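Local coordinates for protein sarcosine oxidase (Pyrococcus horikoshii, PDB 1Y56) that is the FAD-binding beta subunit of an L-proline dehydrogenase complex that also contains FMN and ATP, and probably carries out the oxidation of L-proline, at residues I218-T230 against E267-F280. Sequence-based numbering, arbitrary orientation.
Sequences IPIEPYKHQAVIT and EIGPTYDLTPTYEF. With FMN (flavin mononucleotide), chain E.
Lys224, in strand 221-230, and Ile268 form a single antiparallel hydrogen-bonded pair, through Lys224 N to Ile268 O (3.2 Å) and Ile268 N to Lys224 O (3.1 Å); Thr271 N then bonds to Pro222 O. The strand lies between strands 261-263 and 299-310 in the mixed sheet of the FAD-dependent oxidoreductase fold, and the 267-280 loop crosses it to lead into helix 278-291. The Lys224 chain runs into this loop with CG anti to the backbone N (chi1 -165°) and bends at chi3, which brings NZ among three oxygens. NZ makes a salt bridge to Asp273 OD2 (2.8 Å), met from above the carboxylate plane, and bonds to Thr275 O (2.9 Å) nearly along the C=O axis. It also bonds to Leu274 O, from 38° out of that carbonyl plane. Two residues along the strand from Lys224, the Gln226 amide accepts from Thr277 N through OE1 (2.9 Å) and gives a weak bond from NE2 to Thr277 OG1, the N-cap oxygen. Gln226 CB sits over the centre of the Phe280 ring, 3.5 Å from its centroid, and Pro222 CG makes a similar CH-pi contact with Tyr272. Pro270 lies alongside Tyr223, its CA over the ring. Further along, Ile229 packs against FMN. The lysine ammonium thus binds carboxylate and carbonyls together, which probably helps hold the loop's curve, while Gln226 ties the helix start to the strand.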
loop_
_atom_site.group_PDB
_atom_site.type_symbol
_atom_site.label_atom_id
_atom_site.label_comp_id
_atom_site.label_asym_id
_atom_site.label_seq_id
_atom_site.Cartn_x
_atom_site.Cartn_y
_atom_site.Cartn_z
ATOM N N ILE B 218 20.695 -0.013 -46.824
ATOM C CA ILE B 218 21.493 1.172 -46.506
ATOM C C ILE B 218 21.932 1.071 -45.054
ATOM O O ILE B 218 21.311 1.675 -44.168
ATOM C CB ILE B 218 20.726 2.484 -46.727
ATOM C CG1 ILE B 218 20.121 2.525 -48.132
ATOM C CG2 ILE B 218 21.653 3.663 -46.518
ATOM C CD1 ILE B 218 19.015 3.546 -48.308
ATOM N N PRO B 219 23.011 0.306 -44.804
ATOM C CA PRO B 219 23.373 -0.054 -43.445
ATOM C C PRO B 219 23.946 1.139 -42.691
ATOM O O PRO B 219 25.029 1.618 -43.010
ATOM C CB PRO B 219 24.419 -1.152 -43.643
ATOM C CG PRO B 219 25.016 -0.884 -44.971
ATOM C CD PRO B 219 23.967 -0.221 -45.797
ATOM N N ILE B 220 23.197 1.635 -41.721
ATOM C CA ILE B 220 23.666 2.733 -40.889
ATOM C C ILE B 220 23.410 2.354 -39.439
ATOM O O ILE B 220 22.260 2.250 -39.027
ATOM C CB ILE B 220 22.944 4.061 -41.230
ATOM C CG1 ILE B 220 23.142 4.428 -42.698
ATOM C CG2 ILE B 220 23.445 5.191 -40.338
ATOM C CD1 ILE B 220 22.297 5.610 -43.156
ATOM N N GLU B 221 24.474 2.139 -38.674
ATOM C CA GLU B 221 24.328 1.698 -37.293
ATOM C C GLU B 221 24.775 2.761 -36.296
ATOM O O GLU B 221 25.829 3.372 -36.489
ATOM C CB GLU B 221 25.144 0.423 -37.032
ATOM C CG GLU B 221 24.785 -0.832 -37.832
ATOM C CD GLU B 221 23.300 -1.164 -37.814
ATOM O OE1 GLU B 221 22.831 -1.731 -38.828
ATOM O OE2 GLU B 221 22.603 -0.852 -36.814
ATOM N N PRO B 222 24.002 2.963 -35.202
ATOM C CA PRO B 222 24.466 3.879 -34.156
ATOM C C PRO B 222 25.549 3.232 -33.298
ATOM O O PRO B 222 25.369 2.110 -32.807
ATOM C CB PRO B 222 23.205 4.134 -33.329
ATOM C CG PRO B 222 22.398 2.911 -33.491
ATOM C CD PRO B 222 22.690 2.372 -34.872
ATOM N N TYR B 223 26.672 3.927 -33.143
ATOM C CA TYR B 223 27.751 3.478 -32.264
ATOM C C TYR B 223 28.032 4.485 -31.193
ATOM O O TYR B 223 27.950 5.691 -31.415
ATOM C CB TYR B 223 29.042 3.248 -33.036
ATOM C CG TYR B 223 29.055 1.965 -33.808
ATOM C CD1 TYR B 223 29.692 0.828 -33.299
ATOM C CD2 TYR B 223 28.423 1.878 -35.053
ATOM C CE1 TYR B 223 29.704 -0.361 -34.016
ATOM C CE2 TYR B 223 28.428 0.703 -35.774
ATOM C CZ TYR B 223 29.066 -0.413 -35.254
ATOM O OH TYR B 223 29.058 -1.575 -35.983
ATOM N N LYS B 224 28.398 3.979 -30.031
ATOM C CA LYS B 224 28.688 4.836 -28.919
ATOM C C LYS B 224 30.119 5.315 -28.989
ATOM O O LYS B 224 31.041 4.527 -28.844
ATOM C CB LYS B 224 28.443 4.103 -27.609
ATOM C CG LYS B 224 28.377 5.040 -26.420
ATOM C CD LYS B 224 27.707 4.390 -25.224
ATOM C CE LYS B 224 28.685 3.602 -24.365
ATOM N NZ LYS B 224 27.998 3.205 -23.108
ATOM N N HIS B 225 30.288 6.612 -29.246
ATOM C CA HIS B 225 31.574 7.304 -29.040
ATOM C C HIS B 225 31.491 8.228 -27.826
ATOM O O HIS B 225 30.389 8.558 -27.373
ATOM C CB HIS B 225 32.045 8.019 -30.309
ATOM C CG HIS B 225 32.675 7.089 -31.305
ATOM N ND1 HIS B 225 31.935 6.223 -32.088
ATOM C CD2 HIS B 225 33.976 6.854 -31.613
ATOM C CE1 HIS B 225 32.752 5.511 -32.848
ATOM N NE2 HIS B 225 33.994 5.877 -32.582
ATOM N N GLN B 226 32.639 8.594 -27.269
ATOM C CA GLN B 226 32.661 9.357 -26.022
ATOM C C GLN B 226 33.596 10.566 -26.044
ATOM O O GLN B 226 34.502 10.663 -26.880
ATOM C CB GLN B 226 32.994 8.448 -24.835
ATOM C CG GLN B 226 31.915 7.408 -24.511
ATOM C CD GLN B 226 32.245 6.591 -23.274
ATOM O OE1 GLN B 226 32.203 7.101 -22.154
ATOM N NE2 GLN B 226 32.583 5.320 -23.469
ATOM N N ALA B 227 33.364 11.501 -25.130
ATOM C CA ALA B 227 34.226 12.668 -25.011
ATOM C C ALA B 227 34.470 13.046 -23.559
ATOM O O ALA B 227 33.725 12.645 -22.661
ATOM C CB ALA B 227 33.667 13.858 -25.812
ATOM N N VAL B 228 35.536 13.808 -23.343
ATOM C CA VAL B 228 35.875 14.349 -22.035
ATOM C C VAL B 228 35.994 15.874 -22.131
ATOM O O VAL B 228 36.235 16.423 -23.204
ATOM C CB VAL B 228 37.174 13.706 -21.498
ATOM C CG1 VAL B 228 38.360 14.077 -22.370
ATOM C CG2 VAL B 228 37.417 14.070 -20.048
ATOM N N ILE B 229 35.784 16.557 -21.015
ATOM C CA ILE B 229 36.076 17.983 -20.932
ATOM C C ILE B 229 36.888 18.229 -19.662
ATOM O O ILE B 229 36.577 17.682 -18.598
ATOM C CB ILE B 229 34.779 18.862 -20.966
ATOM C CG1 ILE B 229 35.121 20.345 -21.021
ATOM C CG2 ILE B 229 33.855 18.576 -19.755
ATOM C CD1 ILE B 229 35.779 20.742 -22.279
ATOM N N THR B 230 37.942 19.029 -19.771
ATOM C CA THR B 230 38.716 19.382 -18.591
ATOM C C THR B 230 38.268 20.735 -18.053
ATOM O O THR B 230 37.370 21.371 -18.608
ATOM C CB THR B 230 40.221 19.417 -18.877
ATOM O OG1 THR B 230 40.588 20.716 -19.351
ATOM C CG2 THR B 230 40.602 18.388 -19.914
ATOM N N GLU B 267 35.267 2.626 -29.502
ATOM C CA GLU B 267 33.920 2.527 -30.058
ATOM C C GLU B 267 33.190 1.397 -29.362
ATOM O O GLU B 267 33.780 0.354 -29.109
ATOM C CB GLU B 267 34.041 2.221 -31.547
ATOM C CG GLU B 267 32.754 2.152 -32.329
ATOM C CD GLU B 267 33.003 2.099 -33.847
ATOM O OE1 GLU B 267 33.285 0.999 -34.386
ATOM O OE2 GLU B 267 32.912 3.163 -34.508
ATOM N N ILE B 268 31.916 1.587 -29.041
ATOM C CA ILE B 268 31.147 0.512 -28.396
ATOM C C ILE B 268 29.980 0.031 -29.281
ATOM O O ILE B 268 29.118 0.842 -29.652
ATOM C CB ILE B 268 30.716 0.881 -26.946
ATOM C CG1 ILE B 268 31.944 0.837 -26.012
ATOM C CG2 ILE B 268 29.598 -0.043 -26.452
ATOM C CD1 ILE B 268 31.664 1.140 -24.550
ATOM N N GLY B 269 29.985 -1.289 -29.580
ATOM C CA GLY B 269 29.222 -1.967 -30.681
ATOM C C GLY B 269 27.825 -1.444 -30.932
ATOM O O GLY B 269 27.295 -0.726 -30.091
ATOM N N PRO B 270 27.193 -1.810 -32.061
ATOM C CA PRO B 270 25.956 -1.088 -32.438
ATOM C C PRO B 270 24.949 -0.949 -31.275
ATOM O O PRO B 270 24.374 -1.948 -30.848
ATOM C CB PRO B 270 25.376 -1.941 -33.573
ATOM C CG PRO B 270 26.525 -2.654 -34.125
ATOM C CD PRO B 270 27.516 -2.884 -33.009
ATOM N N THR B 271 24.760 0.268 -30.761
ATOM C CA THR B 271 23.869 0.520 -29.610
ATOM C C THR B 271 23.217 1.901 -29.691
ATOM O O THR B 271 23.740 2.792 -30.356
ATOM C CB THR B 271 24.632 0.430 -28.268
ATOM O OG1 THR B 271 23.743 0.711 -27.178
ATOM C CG2 THR B 271 25.772 1.443 -28.223
ATOM N N TYR B 272 22.080 2.081 -29.021
ATOM C CA TYR B 272 21.505 3.426 -28.852
ATOM C C TYR B 272 21.793 3.978 -27.460
ATOM O O TYR B 272 21.443 5.113 -27.155
ATOM C CB TYR B 272 19.995 3.459 -29.127
ATOM C CG TYR B 272 19.611 3.568 -30.588
ATOM C CD1 TYR B 272 19.096 2.463 -31.279
ATOM C CD2 TYR B 272 19.754 4.771 -31.282
ATOM C CE1 TYR B 272 18.743 2.546 -32.625
ATOM C CE2 TYR B 272 19.395 4.873 -32.633
ATOM C CZ TYR B 272 18.892 3.754 -33.300
ATOM O OH TYR B 272 18.536 3.843 -34.635
ATOM N N ASP B 273 22.433 3.160 -26.628
ATOM C CA ASP B 273 22.828 3.528 -25.266
ATOM C C ASP B 273 23.778 4.731 -25.267
ATOM O O ASP B 273 24.751 4.754 -26.027
ATOM C CB ASP B 273 23.503 2.307 -24.605
ATOM C CG ASP B 273 24.214 2.636 -23.293
ATOM O OD1 ASP B 273 23.600 3.285 -22.422
ATOM O OD2 ASP B 273 25.384 2.220 -23.125
ATOM N N LEU B 274 23.488 5.741 -24.451
ATOM C CA LEU B 274 24.504 6.750 -24.142
ATOM C C LEU B 274 25.201 6.327 -22.840
ATOM O O LEU B 274 25.544 5.143 -22.691
ATOM C CB LEU B 274 23.930 8.168 -24.116
ATOM C CG LEU B 274 23.633 8.822 -25.491
ATOM C CD1 LEU B 274 24.450 8.203 -26.631
ATOM C CD2 LEU B 274 22.148 8.857 -25.872
ATOM N N THR B 275 25.413 7.240 -21.898
ATOM C CA THR B 275 26.063 6.859 -20.608
ATOM C C THR B 275 27.555 6.455 -20.732
ATOM O O THR B 275 27.905 5.407 -21.294
ATOM C CB THR B 275 25.270 5.777 -19.738
ATOM O OG1 THR B 275 25.489 4.468 -20.258
ATOM C CG2 THR B 275 23.747 6.063 -19.676
ATOM N N PRO B 276 28.439 7.316 -20.219
ATOM C CA PRO B 276 29.870 7.104 -20.316
ATOM C C PRO B 276 30.377 5.898 -19.528
ATOM O O PRO B 276 29.681 5.386 -18.661
ATOM C CB PRO B 276 30.448 8.405 -19.763
ATOM C CG PRO B 276 29.374 9.015 -18.975
ATOM C CD PRO B 276 28.103 8.591 -19.566
ATOM N N THR B 277 31.593 5.460 -19.831
ATOM C CA THR B 277 32.156 4.280 -19.198
ATOM C C THR B 277 33.489 4.590 -18.512
ATOM O O THR B 277 34.262 5.408 -18.996
ATOM C CB THR B 277 32.315 3.122 -20.228
ATOM O OG1 THR B 277 33.515 3.293 -20.994
ATOM C CG2 THR B 277 31.119 3.080 -21.172
ATOM N N TYR B 278 33.760 3.915 -17.396
ATOM C CA TYR B 278 35.058 3.995 -16.684
ATOM C C TYR B 278 36.283 3.689 -17.546
ATOM O O TYR B 278 37.343 4.294 -17.350
ATOM C CB TYR B 278 35.064 3.072 -15.462
ATOM C CG TYR B 278 36.402 2.949 -14.763
ATOM C CD1 TYR B 278 36.908 3.994 -13.993
ATOM C CD2 TYR B 278 37.164 1.776 -14.868
ATOM C CE1 TYR B 278 38.139 3.880 -13.353
ATOM C CE2 TYR B 278 38.390 1.648 -14.224
ATOM C CZ TYR B 278 38.870 2.704 -13.467
ATOM O OH TYR B 278 40.084 2.592 -12.828
ATOM N N GLU B 279 36.083 2.880 -18.623
ATOM C CA GLU B 279 37.196 2.302 -19.355
ATOM C C GLU B 279 37.681 3.453 -20.279
ATOM O O GLU B 279 38.895 3.688 -20.421
ATOM C CB GLU B 279 36.738 1.131 -20.255
ATOM C CG GLU B 279 35.472 0.393 -19.716
ATOM C CD GLU B 279 35.834 -0.453 -18.496
ATOM O OE1 GLU B 279 35.747 0.063 -17.348
ATOM O OE2 GLU B 279 36.257 -1.634 -18.677
ATOM N N PHE B 280 36.703 4.156 -20.879
ATOM C CA PHE B 280 36.977 5.373 -21.631
ATOM C C PHE B 280 37.689 6.408 -20.786
ATOM O O PHE B 280 38.612 7.051 -21.274
ATOM C CB PHE B 280 35.708 5.993 -22.216
ATOM C CG PHE B 280 35.910 7.387 -22.725
ATOM C CD1 PHE B 280 36.587 7.613 -23.917
ATOM C CD2 PHE B 280 35.452 8.480 -21.996
ATOM C CE1 PHE B 280 36.796 8.907 -24.387
ATOM C CE2 PHE B 280 35.660 9.780 -22.456
ATOM C CZ PHE B 280 36.335 9.991 -23.655
HETATM N N1 FMN E . 30.055 19.621 -19.730
HETATM C C2 FMN E . 30.558 20.274 -18.656
HETATM O O2 FMN E . 30.302 19.861 -17.502
HETATM N N3 FMN E . 31.335 21.363 -18.810
HETATM C C4 FMN E . 31.623 21.825 -20.043
HETATM O O4 FMN E . 32.343 22.839 -20.174
HETATM C C4A FMN E . 31.114 21.168 -21.171
HETATM N N5 FMN E . 31.386 21.612 -22.428
HETATM C C5A FMN E . 30.902 20.990 -23.537
HETATM C C6 FMN E . 31.216 21.493 -24.805
HETATM C C7 FMN E . 30.730 20.876 -25.960
HETATM C C7M FMN E . 31.103 21.472 -27.301
HETATM C C8 FMN E . 29.919 19.738 -25.833
HETATM C C8M FMN E . 29.373 19.029 -27.016
HETATM C C9 FMN E . 29.602 19.237 -24.568
HETATM C C9A FMN E . 30.092 19.854 -23.411
HETATM N N10 FMN E . 29.789 19.376 -22.108
HETATM C C10 FMN E . 30.314 20.042 -20.981
HETATM C "C1'" FMN E . 28.975 18.189 -21.900
HETATM C "C2'" FMN E . 27.504 18.507 -21.864
HETATM O "O2'" FMN E . 27.068 18.356 -20.501
HETATM C "C3'" FMN E . 26.847 17.563 -22.886
HETATM O "O3'" FMN E . 25.756 18.189 -23.584
HETATM C "C4'" FMN E . 26.372 16.308 -22.227
HETATM O "O4'" FMN E . 26.874 15.968 -21.162
HETATM C "C5'" FMN E . 25.279 15.486 -22.877
HETATM O "O5'" FMN E . 24.228 15.312 -21.931
HETATM P P FMN E . 24.221 14.056 -20.921
HETATM O O1P FMN E . 23.804 12.913 -21.810
HETATM O O2P FMN E . 23.225 14.459 -19.864
HETATM O O3P FMN E . 25.616 13.905 -20.388
#